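Local coordinates for actin-related protein 8 (Homo sapiens, PDB 4FO0) that binds ATP with only low basal ATPase activity, does not polymerize, and is a proposed core component of the INO80 chromatin-remodeling complex, at residues L312-L315 / K316-C320; L303-K306 / M307-L310; Y573-E576 / W577-G581; D176-V179 / I180-A184; C491-D494 / D495-K498. One frame throughout, in Å; residues are numbered along the deposited sequence.

Interaction 1 of 5, residues L312-L315 / K316-C320; sequences LQHL and KETFC. With ATP (adenosine-5'-triphosphate), chain C.
Glu-317 and Gln-313 are one turn apart on helix 306-319, Glu-317 N donating to Gln-313 O at 3.0 Å. Glu-317 CB lies 3.6 Å from His-314 O; CG, opposite its own carbonyl carbon (chi1 -63°), is 3.2 Å from Gln-313 O and 3.5 Å from ATP C5 of the adenine. CD lies against Gln-313 O too, and OE1 stays on the helix side, near that oxygen and His-314 CA. The rest of the chain is extended, and OE2 accepts a hydrogen bond from ATP O2' at 2.8 Å. Lys-316 reaches the same hydroxyl by a chain bent at chi3, NZ donating to ATP O2' at 2.8 Å and weakly to O3'; it also donates to Gly-280 O of helix 280-293. Thr-318 OG1 sits over one face of the His-314 ring and joins Thr-318 N in donating to His-314 O. With an alanine in place of Glu-317 the carboxylate is gone, so ATP O2' would probably lose its acceptor and Lys-316 a neighbouring negative charge. The ribose O2' is thus held as donor and acceptor at once by two opposite charges, consistent with recognition of a ribonucleotide over its deoxy form.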
# COMPACT_ATOMS: atom_id res chain seq x y z
N LEU A 312 -0.93 -11.90 10.48
CA LEU A 312 -2.01 -11.97 9.50
C LEU A 312 -1.53 -11.50 8.13
O LEU A 312 -1.74 -12.20 7.13
CB LEU A 312 -3.23 -11.19 9.98
CG LEU A 312 -3.78 -11.76 11.30
CD1 LEU A 312 -4.96 -10.96 11.86
CD2 LEU A 312 -4.14 -13.24 11.16
N GLN A 313 -0.86 -10.35 8.07
CA GLN A 313 -0.29 -9.92 6.79
C GLN A 313 0.55 -11.04 6.22
O GLN A 313 0.45 -11.36 5.03
CB GLN A 313 0.56 -8.66 6.92
CG GLN A 313 -0.20 -7.43 7.32
CD GLN A 313 -0.40 -6.47 6.17
OE1 GLN A 313 -1.51 -6.35 5.63
NE2 GLN A 313 0.67 -5.75 5.81
N HIS A 314 1.36 -11.65 7.08
CA HIS A 314 2.31 -12.64 6.60
C HIS A 314 1.60 -13.87 6.06
O HIS A 314 1.94 -14.38 4.99
CB HIS A 314 3.31 -13.02 7.69
CG HIS A 314 4.17 -14.19 7.31
ND1 HIS A 314 5.12 -14.12 6.31
CD2 HIS A 314 4.20 -15.46 7.78
CE1 HIS A 314 5.71 -15.30 6.19
NE2 HIS A 314 5.16 -16.13 7.06
N LEU A 315 0.61 -14.34 6.81
CA LEU A 315 -0.19 -15.49 6.41
C LEU A 315 -0.87 -15.26 5.06
O LEU A 315 -0.80 -16.11 4.17
CB LEU A 315 -1.23 -15.82 7.49
CG LEU A 315 -0.58 -16.38 8.77
CD1 LEU A 315 -1.62 -16.87 9.75
CD2 LEU A 315 0.41 -17.49 8.45
N LYS A 316 -1.52 -14.11 4.91
CA LYS A 316 -2.07 -13.75 3.62
C LYS A 316 -1.02 -13.86 2.51
O LYS A 316 -1.30 -14.40 1.43
CB LYS A 316 -2.63 -12.33 3.63
CG LYS A 316 -2.93 -11.83 2.23
CD LYS A 316 -3.20 -10.34 2.18
CE LYS A 316 -1.95 -9.55 2.49
NZ LYS A 316 -2.22 -8.09 2.37
N GLU A 317 0.17 -13.34 2.74
CA GLU A 317 1.16 -13.29 1.67
C GLU A 317 1.70 -14.65 1.32
O GLU A 317 2.20 -14.87 0.21
CB GLU A 317 2.30 -12.38 2.02
CG GLU A 317 1.88 -10.96 2.21
CD GLU A 317 2.85 -10.20 3.08
OE1 GLU A 317 3.77 -10.84 3.63
OE2 GLU A 317 2.67 -8.97 3.21
N THR A 318 1.57 -15.57 2.27
CA THR A 318 2.06 -16.93 2.09
C THR A 318 1.02 -17.85 1.45
O THR A 318 1.35 -18.64 0.57
CB THR A 318 2.50 -17.51 3.44
OG1 THR A 318 3.62 -16.75 3.91
CG2 THR A 318 2.91 -18.94 3.30
N PHE A 319 -0.23 -17.71 1.87
CA PHE A 319 -1.27 -18.64 1.47
C PHE A 319 -2.22 -18.18 0.36
O PHE A 319 -2.60 -18.98 -0.49
CB PHE A 319 -2.08 -19.01 2.69
CG PHE A 319 -1.29 -19.74 3.71
CD1 PHE A 319 -0.18 -20.47 3.32
CD2 PHE A 319 -1.64 -19.71 5.04
CE1 PHE A 319 0.57 -21.15 4.24
CE2 PHE A 319 -0.90 -20.40 5.97
CZ PHE A 319 0.21 -21.11 5.57
N CYS A 320 -2.62 -16.92 0.40
CA CYS A 320 -3.58 -16.40 -0.57
C CYS A 320 -3.06 -16.45 -2.01
O CYS A 320 -1.87 -16.24 -2.27
CB CYS A 320 -3.99 -14.98 -0.16
SG CYS A 320 -5.01 -15.01 1.36
PG ATP C . -0.86 2.64 0.53
O1G ATP C . -0.35 2.66 -0.88
O2G ATP C . -0.67 3.91 1.31
O3G ATP C . -2.24 2.03 0.71
PB ATP C . 1.67 1.29 1.02
O1B ATP C . 2.24 1.17 2.41
O2B ATP C . 2.30 2.15 -0.07
O3B ATP C . 0.11 1.60 1.26
PA ATP C . 2.54 -1.08 -0.30
O1A ATP C . 3.75 -1.17 0.60
O2A ATP C . 2.65 -0.71 -1.75
O3A ATP C . 1.44 -0.19 0.45
O5' ATP C . 1.81 -2.50 -0.22
C5' ATP C . 1.58 -3.05 1.07
C4' ATP C . 0.65 -4.22 0.93
O4' ATP C . 1.27 -5.15 0.05
C3' ATP C . 0.40 -4.95 2.24
O3' ATP C . -1.00 -5.16 2.42
C2' ATP C . 1.11 -6.27 2.06
O2' ATP C . 0.47 -7.34 2.75
C1' ATP C . 1.00 -6.45 0.57
N9 ATP C . 1.92 -7.49 0.09
C8 ATP C . 3.26 -7.43 0.13
N7 ATP C . 3.80 -8.56 -0.38
C5 ATP C . 2.79 -9.36 -0.75
C6 ATP C . 2.67 -10.70 -1.35
N6 ATP C . 3.79 -11.40 -1.66
N1 ATP C . 1.41 -11.18 -1.57
C2 ATP C . 0.31 -10.47 -1.25
N3 ATP C . 0.35 -9.24 -0.70
C4 ATP C . 1.55 -8.65 -0.43

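Interaction 2 of 5, residues L303-K306 / M307-L310; sequences LTNK and MDCL
Asn-305 O accepts from Cys-309 N at 2.9 Å and Lys-306 O from Leu-310 N at 3.0 Å, so the chain passes from the loop 303-306 straight into the first turn of helix 306-319. Asn-305 is the N-cap. With its CG anti to the backbone N (chi1 178°), the side chain swings over the start of the helix, and OD1 takes the N-H of Asp-308 at 3.0 Å. The bond is nearly straight (169°) and lies in the plane of the amide. Met-307 flanks the same oxygen, its CB 3.4 Å from Asn-305 OD1.

The carboxylate of Asp-308 lies across the Asn-305 amide, the two planes 38° apart, with Asp-308 OD2 3.5 Å from Asn-305 CB. It does not return a bond to Asn-305 N, as a capping box would require; instead OD2 accepts from Gln-302 N in the preceding loop, and OD1 is hydrogen-bonded to Tyr-298 OH. Cys-309 CB is 3.5 Å from Asn-305 O, its side chain touching Leu-61. Leu-310 sets its CG beside Lys-306 O and packs on Trp-60.

Two residues three apart therefore divide the polar work. The neutral amide of Asn-305 caps a backbone N-H of the first turn, and the acid of Asp-308 fastens the incoming loop. A negative charge this near the N-terminal end of a helix would be expected to be stabilised by the helix dipole, favouring the ionised form of Asp-308.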
# COMPACT_ATOMS: atom_id res chain seq x y z
N LEU A 303 -7.03 -8.44 16.30
CA LEU A 303 -6.73 -7.48 15.24
C LEU A 303 -6.14 -6.16 15.77
O LEU A 303 -5.49 -5.41 15.03
CB LEU A 303 -7.97 -7.22 14.39
CG LEU A 303 -8.39 -8.44 13.56
CD1 LEU A 303 -9.80 -8.28 12.96
CD2 LEU A 303 -7.38 -8.70 12.45
N THR A 304 -6.37 -5.88 17.04
CA THR A 304 -5.85 -4.67 17.68
C THR A 304 -4.38 -4.81 18.07
O THR A 304 -3.76 -3.87 18.56
CB THR A 304 -6.61 -4.38 18.98
OG1 THR A 304 -6.62 -5.55 19.81
CG2 THR A 304 -8.04 -3.99 18.68
N ASN A 305 -3.83 -6.00 17.86
CA ASN A 305 -2.49 -6.30 18.32
C ASN A 305 -1.45 -6.29 17.16
O ASN A 305 -1.59 -7.02 16.18
CB ASN A 305 -2.52 -7.65 19.05
CG ASN A 305 -1.16 -8.08 19.53
OD1 ASN A 305 -0.33 -8.60 18.76
ND2 ASN A 305 -0.90 -7.87 20.81
N LYS A 306 -0.43 -5.46 17.28
CA LYS A 306 0.55 -5.27 16.20
C LYS A 306 1.23 -6.55 15.75
O LYS A 306 1.42 -6.76 14.54
CB LYS A 306 1.62 -4.26 16.62
CG LYS A 306 1.39 -2.86 16.10
CD LYS A 306 1.27 -1.84 17.24
CE LYS A 306 2.57 -1.69 18.00
NZ LYS A 306 2.30 -1.63 19.46
N MET A 307 1.62 -7.38 16.71
CA MET A 307 2.33 -8.62 16.39
C MET A 307 1.44 -9.58 15.59
O MET A 307 1.88 -10.17 14.61
CB MET A 307 2.86 -9.30 17.67
CG MET A 307 4.01 -8.57 18.37
SD MET A 307 5.49 -8.51 17.34
CE MET A 307 5.41 -6.82 16.76
N ASP A 308 0.19 -9.72 16.04
CA ASP A 308 -0.81 -10.51 15.36
C ASP A 308 -1.05 -9.99 13.95
O ASP A 308 -1.14 -10.76 12.99
CB ASP A 308 -2.13 -10.46 16.14
CG ASP A 308 -2.04 -11.19 17.47
OD1 ASP A 308 -1.07 -11.94 17.67
OD2 ASP A 308 -2.96 -11.03 18.31
N CYS A 309 -1.15 -8.67 13.83
CA CYS A 309 -1.35 -8.05 12.55
C CYS A 309 -0.23 -8.34 11.58
O CYS A 309 -0.48 -8.61 10.40
CB CYS A 309 -1.57 -6.56 12.71
SG CYS A 309 -3.20 -6.25 13.33
N LEU A 310 1.00 -8.31 12.06
CA LEU A 310 2.13 -8.69 11.21
C LEU A 310 1.98 -10.14 10.77
O LEU A 310 2.28 -10.50 9.63
CB LEU A 310 3.47 -8.47 11.93
CG LEU A 310 3.82 -7.01 12.23
CD1 LEU A 310 5.06 -6.94 13.08
CD2 LEU A 310 4.04 -6.24 10.94

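Interaction 3 of 5, residues Y573-E576 / W577-G581; sequences YQRE and WQRFG
Arg-575 and Arg-579 run side by side from successive turns and end with their guanidinium planes 83° apart. NH2 of Arg-579 stands over the centre of the Arg-575 guanidinium, 3.0 Å from Arg-575 CZ, an edge set upon a face. These are like charges on exposed side chains, and at this resolution so short an approach is doubtful in detail. Underneath, Arg-579 N donates to Arg-575 O at 3.0 Å.

Phe-580 turns its ring edge to Glu-576 O, which lies in the ring plane 3.4 Å from Phe-580 CD2; the same oxygen accepts from Phe-580 N. Glu-576, extended beyond CG, reaches alongside the helix start, where OE2 accepts from Tyr-573 N at 2.9 Å, the donor standing 42° out of the carboxylate plane. Tyr-573 is the N-cap, and the third residue of the helix thus returns a bond to it, one half of a capping box. Arg-588 NH1 of helix 583-588 adds a salt bridge to this oxygen.

In the actin fold of this protein, helix 574-580 follows directly on strand 572-573, an antiparallel partner of strand 229-234. Trp-577 faces inward: its CG is anti to the backbone N (chi1 -175°), sending the indole onto Val-218, Leu-222 and Met-223 of helix 211-225, with NE1 hydrogen-bonded to Asn-219 OD1. Over one indole face lies Gly-581 CA, 3.7 Å above the plane, where the chain leaves the helix with positive phi.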
# COMPACT_ATOMS: atom_id res chain seq x y z
N TYR A 573 13.02 26.06 -5.05
CA TYR A 573 14.10 26.25 -4.09
C TYR A 573 13.64 26.98 -2.85
O TYR A 573 12.63 27.68 -2.85
CB TYR A 573 15.29 26.96 -4.75
CG TYR A 573 15.93 26.11 -5.82
CD1 TYR A 573 16.89 25.15 -5.48
CD2 TYR A 573 15.56 26.23 -7.16
CE1 TYR A 573 17.48 24.34 -6.46
CE2 TYR A 573 16.14 25.42 -8.15
CZ TYR A 573 17.10 24.48 -7.78
OH TYR A 573 17.69 23.67 -8.73
N GLN A 574 14.41 26.80 -1.78
CA GLN A 574 14.07 27.36 -0.47
C GLN A 574 13.61 28.80 -0.50
O GLN A 574 12.56 29.13 0.08
CB GLN A 574 15.26 27.26 0.46
CG GLN A 574 15.50 25.91 1.05
CD GLN A 574 16.23 26.01 2.37
OE1 GLN A 574 15.98 26.92 3.16
NE2 GLN A 574 17.15 25.08 2.61
N ARG A 575 14.38 29.68 -1.13
CA ARG A 575 14.07 31.10 -1.04
C ARG A 575 12.83 31.48 -1.83
O ARG A 575 12.04 32.31 -1.38
CB ARG A 575 15.27 31.98 -1.41
CG ARG A 575 15.26 33.30 -0.64
CD ARG A 575 16.59 34.02 -0.73
NE ARG A 575 16.91 34.41 -2.10
CZ ARG A 575 17.23 35.64 -2.48
NH1 ARG A 575 17.27 36.62 -1.59
NH2 ARG A 575 17.51 35.89 -3.76
N GLU A 576 12.64 30.87 -2.99
CA GLU A 576 11.40 31.07 -3.73
C GLU A 576 10.21 30.63 -2.89
O GLU A 576 9.13 31.23 -2.95
CB GLU A 576 11.42 30.29 -5.05
CG GLU A 576 12.73 30.43 -5.83
CD GLU A 576 12.84 29.43 -6.98
OE1 GLU A 576 13.42 29.79 -8.02
OE2 GLU A 576 12.35 28.29 -6.85
N TRP A 577 10.40 29.60 -2.08
CA TRP A 577 9.34 29.13 -1.22
C TRP A 577 9.09 30.08 -0.10
O TRP A 577 7.95 30.51 0.12
CB TRP A 577 9.66 27.75 -0.68
CG TRP A 577 8.51 27.20 0.12
CD1 TRP A 577 8.41 27.12 1.50
CD2 TRP A 577 7.25 26.67 -0.39
NE1 TRP A 577 7.21 26.58 1.86
CE2 TRP A 577 6.47 26.28 0.78
CE3 TRP A 577 6.72 26.47 -1.65
CZ2 TRP A 577 5.21 25.73 0.67
CZ3 TRP A 577 5.45 25.91 -1.75
CH2 TRP A 577 4.72 25.55 -0.62
N GLN A 578 10.14 30.40 0.64
CA GLN A 578 10.03 31.33 1.76
C GLN A 578 9.32 32.59 1.32
O GLN A 578 8.57 33.19 2.09
CB GLN A 578 11.42 31.67 2.28
CG GLN A 578 11.42 32.35 3.64
CD GLN A 578 12.74 32.19 4.36
OE1 GLN A 578 13.73 31.75 3.77
NE2 GLN A 578 12.77 32.55 5.63
N ARG A 579 9.55 32.99 0.08
CA ARG A 579 9.02 34.23 -0.45
C ARG A 579 7.57 34.05 -0.88
O ARG A 579 6.67 34.67 -0.32
CB ARG A 579 9.85 34.69 -1.63
CG ARG A 579 10.86 35.78 -1.30
CD ARG A 579 10.87 36.84 -2.38
NE ARG A 579 12.17 36.95 -3.02
CZ ARG A 579 13.28 36.39 -2.56
NH1 ARG A 579 13.24 35.67 -1.45
NH2 ARG A 579 14.42 36.54 -3.21
N PHE A 580 7.35 33.21 -1.88
CA PHE A 580 6.09 33.17 -2.58
C PHE A 580 5.24 32.01 -2.10
O PHE A 580 4.03 31.98 -2.33
CB PHE A 580 6.32 33.05 -4.08
CG PHE A 580 7.12 34.17 -4.65
CD1 PHE A 580 6.49 35.30 -5.13
CD2 PHE A 580 8.49 34.10 -4.71
CE1 PHE A 580 7.22 36.34 -5.66
CE2 PHE A 580 9.23 35.14 -5.24
CZ PHE A 580 8.59 36.26 -5.71
N GLY A 581 5.88 31.05 -1.44
CA GLY A 581 5.20 29.84 -1.02
C GLY A 581 4.38 29.16 -2.11
O GLY A 581 4.84 28.96 -3.24

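Interaction 4 of 5, residues D176-V179 / I180-A184; sequences DIEV and IWSHA
Ile-177 and Trp-181 meet through their first torsions. At chi1 -62° Ile-177 holds CG2 anti to its backbone N, while Trp-181 (chi1 -66°) turns its indole back along the helix. The two side chains lie alongside each other, pointing the same way. CG2 of Ile-177 rests over the indole face, 3.4 Å from the centroid of the six-membered ring of Trp-181 and 16° off its normal, a CH-pi contact. Its nearest ring atom is Trp-181 CE2. Below the pair, Trp-181 N donates to Ile-177 O at 2.7 Å, nearly along the carbonyl axis. The indole NE1 is hydrogen-bonded to His-42 NE2, which fixes the rotation of the ring.

One residue on, Glu-178 O is used twice, accepting from both Ser-182 N, at 2.8 Å, and Ser-182 OG, and the two donors come from opposite faces of the carbonyl plane. The hydroxyl of this buried serine thus finds an acceptor in its own helix. Glu-178 CG lies 3.6 Å from Ser-182 OG. On another side of the helix, Ile-180 N donates to Asp-176 O at 2.8 Å and Ile-180 CG1 lies closest to the same oxygen, while the Asp-176 carboxylate pairs with Arg-46 NE.

Ile-180 and Val-179 pack on Ile-44 of strand 38-47, whereas Glu-178 and Trp-181 touch Met-220 of helix 211-225. Helix 170-187 is thus gripped between strand 38-47 and helix 211-225, Trp-181 touching both, as befits a helix packed on the mixed sheet of the actin fold.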
# COMPACT_ATOMS: atom_id res chain seq x y z
N ASP A 176 5.49 14.21 13.36
CA ASP A 176 5.75 12.78 13.29
C ASP A 176 6.38 12.40 11.95
O ASP A 176 7.32 11.61 11.91
CB ASP A 176 4.47 11.97 13.55
CG ASP A 176 3.98 12.09 15.00
OD1 ASP A 176 4.74 12.64 15.84
OD2 ASP A 176 2.85 11.63 15.31
N ILE A 177 5.87 12.96 10.86
CA ILE A 177 6.47 12.74 9.55
C ILE A 177 7.92 13.16 9.58
O ILE A 177 8.79 12.41 9.17
CB ILE A 177 5.77 13.54 8.45
CG1 ILE A 177 4.32 13.08 8.34
CG2 ILE A 177 6.49 13.35 7.10
CD1 ILE A 177 4.21 11.63 8.20
N GLU A 178 8.16 14.37 10.08
CA GLU A 178 9.51 14.90 10.08
C GLU A 178 10.45 14.02 10.89
O GLU A 178 11.55 13.70 10.46
CB GLU A 178 9.55 16.32 10.60
CG GLU A 178 10.98 16.80 10.83
CD GLU A 178 11.08 18.30 10.97
OE1 GLU A 178 10.03 18.97 11.12
OE2 GLU A 178 12.23 18.82 10.92
N VAL A 179 10.01 13.63 12.08
CA VAL A 179 10.82 12.73 12.88
C VAL A 179 11.08 11.41 12.16
O VAL A 179 12.22 10.93 12.11
CB VAL A 179 10.20 12.49 14.26
CG1 VAL A 179 10.96 11.41 15.02
CG2 VAL A 179 10.19 13.79 15.05
N ILE A 180 10.03 10.81 11.60
CA ILE A 180 10.20 9.55 10.88
C ILE A 180 11.14 9.71 9.67
O ILE A 180 12.07 8.92 9.49
CB ILE A 180 8.86 8.95 10.45
CG1 ILE A 180 8.00 8.62 11.67
CG2 ILE A 180 9.07 7.69 9.61
CD1 ILE A 180 6.58 8.18 11.30
N TRP A 181 10.91 10.72 8.85
CA TRP A 181 11.73 10.92 7.67
C TRP A 181 13.16 11.29 8.01
O TRP A 181 14.09 10.81 7.38
CB TRP A 181 11.12 11.96 6.72
CG TRP A 181 9.85 11.50 6.13
CD1 TRP A 181 9.18 10.35 6.44
CD2 TRP A 181 9.07 12.16 5.12
NE1 TRP A 181 8.03 10.26 5.70
CE2 TRP A 181 7.93 11.36 4.89
CE3 TRP A 181 9.21 13.35 4.41
CZ2 TRP A 181 6.95 11.70 3.96
CZ3 TRP A 181 8.24 13.70 3.49
CH2 TRP A 181 7.12 12.88 3.27
N SER A 182 13.34 12.14 9.01
CA SER A 182 14.69 12.54 9.40
C SER A 182 15.48 11.35 9.94
O SER A 182 16.63 11.14 9.56
CB SER A 182 14.62 13.66 10.41
OG SER A 182 13.80 14.69 9.88
N HIS A 183 14.85 10.58 10.82
CA HIS A 183 15.47 9.36 11.34
C HIS A 183 15.96 8.44 10.22
O HIS A 183 17.05 7.87 10.31
CB HIS A 183 14.50 8.62 12.27
CG HIS A 183 15.00 7.30 12.75
ND1 HIS A 183 15.88 7.18 13.81
CD2 HIS A 183 14.75 6.04 12.32
CE1 HIS A 183 16.16 5.90 14.01
NE2 HIS A 183 15.48 5.19 13.12
N ALA A 184 15.17 8.29 9.17
CA ALA A 184 15.52 7.35 8.10
C ALA A 184 16.73 7.84 7.32
O ALA A 184 17.60 7.06 6.94
CB ALA A 184 14.36 7.14 7.19

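Interaction 5 of 5, residues C491-D494 / D495-K498; sequences CSSD and DTKK
Ser-493 OG accepts from Thr-496 N at 2.9 Å in an almost straight bond (177°), and more weakly from Asp-495 N. One hydroxyl oxygen thus serves two backbone N-H groups at the head of the helix, while the next bond down joins Lys-498 N to Asp-494 O at 3.0 Å. Thr-496 OG1 finds its partner outside, in Glu-264 OE2, and its CG2 turns instead to the sulfur of Cys-491.

Lys-497 is extended beyond CG and runs back over the loop: its CG lies 3.4 Å from Ser-493 O and 3.7 Å from Cys-491 CB. At the end of the chain NZ makes a salt bridge with Asp-489 OD1, whereas Asp-494 OD1 is 4.8 Å from Lys-497 NZ, near enough for attraction but not a contact. A leucine in its place has no ammonium group, so Asp-489, at the end of the preceding helix, is likely to be left without this charged mate. Lys-498 NZ and Asp-495 OD1 form a separate salt bridge at 3.5 Å. A serine caught between loop and helix, accepting from the residue three on, is the classic N-cap, here opening helix 494-502.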
# COMPACT_ATOMS: atom_id res chain seq x y z
N CYS A 491 -11.91 8.38 -20.38
CA CYS A 491 -11.14 9.03 -21.44
C CYS A 491 -12.05 9.63 -22.51
O CYS A 491 -13.01 9.00 -22.93
CB CYS A 491 -10.19 8.03 -22.10
SG CYS A 491 -8.89 7.42 -21.01
N SER A 492 -11.76 10.86 -22.92
CA SER A 492 -12.48 11.49 -24.03
C SER A 492 -12.26 10.87 -25.42
O SER A 492 -13.22 10.63 -26.15
CB SER A 492 -12.12 12.97 -24.09
OG SER A 492 -10.72 13.15 -24.03
N SER A 493 -11.01 10.61 -25.76
CA SER A 493 -10.65 10.15 -27.10
C SER A 493 -10.88 8.66 -27.17
O SER A 493 -10.96 8.02 -26.14
CB SER A 493 -9.20 10.48 -27.42
OG SER A 493 -8.57 9.39 -28.05
N ASP A 494 -10.98 8.08 -28.36
CA ASP A 494 -11.10 6.63 -28.37
C ASP A 494 -9.77 5.99 -28.67
O ASP A 494 -9.57 4.79 -28.44
CB ASP A 494 -12.15 6.17 -29.38
CG ASP A 494 -13.56 6.42 -28.89
OD1 ASP A 494 -13.77 7.37 -28.11
OD2 ASP A 494 -14.46 5.65 -29.29
N ASP A 495 -8.85 6.79 -29.20
CA ASP A 495 -7.50 6.30 -29.43
C ASP A 495 -6.80 6.14 -28.10
O ASP A 495 -6.07 5.18 -27.88
CB ASP A 495 -6.72 7.23 -30.36
CG ASP A 495 -6.78 6.79 -31.81
OD1 ASP A 495 -5.99 5.89 -32.18
OD2 ASP A 495 -7.61 7.32 -32.57
N THR A 496 -7.05 7.09 -27.20
CA THR A 496 -6.58 6.96 -25.83
C THR A 496 -7.08 5.63 -25.27
O THR A 496 -6.28 4.81 -24.82
CB THR A 496 -7.07 8.12 -24.95
OG1 THR A 496 -6.46 9.34 -25.37
CG2 THR A 496 -6.70 7.87 -23.50
N LYS A 497 -8.40 5.41 -25.31
CA LYS A 497 -8.97 4.19 -24.76
C LYS A 497 -8.34 2.94 -25.35
O LYS A 497 -8.04 1.99 -24.63
CB LYS A 497 -10.48 4.13 -24.95
CG LYS A 497 -11.23 5.19 -24.20
CD LYS A 497 -12.73 5.03 -24.43
CE LYS A 497 -13.48 6.24 -23.91
NZ LYS A 497 -14.90 5.94 -23.62
N LYS A 498 -8.14 2.92 -26.66
CA LYS A 498 -7.48 1.77 -27.25
C LYS A 498 -6.17 1.54 -26.50
O LYS A 498 -5.88 0.41 -26.08
CB LYS A 498 -7.21 1.99 -28.75
CG LYS A 498 -8.34 1.51 -29.65
CD LYS A 498 -7.89 1.39 -31.11
CE LYS A 498 -7.47 2.74 -31.69
NZ LYS A 498 -6.89 2.63 -33.06

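In the fold
Interactions 1 and 2 share helix 306-319 and are directly joined: Leu-312 CD1 packs on Leu-303 CD2 at 3.4 Å, and the centres of the two interactions are 13 Å apart. Interaction 2 starts the helix, and interaction 1, farther along, meets the ATP ribose; the Leu-310 side chain of interaction 2 stays about 9 Å from the nucleotide. Interaction 4 approaches the site from elsewhere, its Trp-181 side chain about 11 Å from ATP, and its nearest atoms are about 16 Å from interaction 1. Interactions 3 and 4 both pack on helix 211-225, their centres 22 Å apart. Interaction 5 is remote, about 29 Å from interaction 1 at nearest atoms, and like interaction 3 lies away from the pocket.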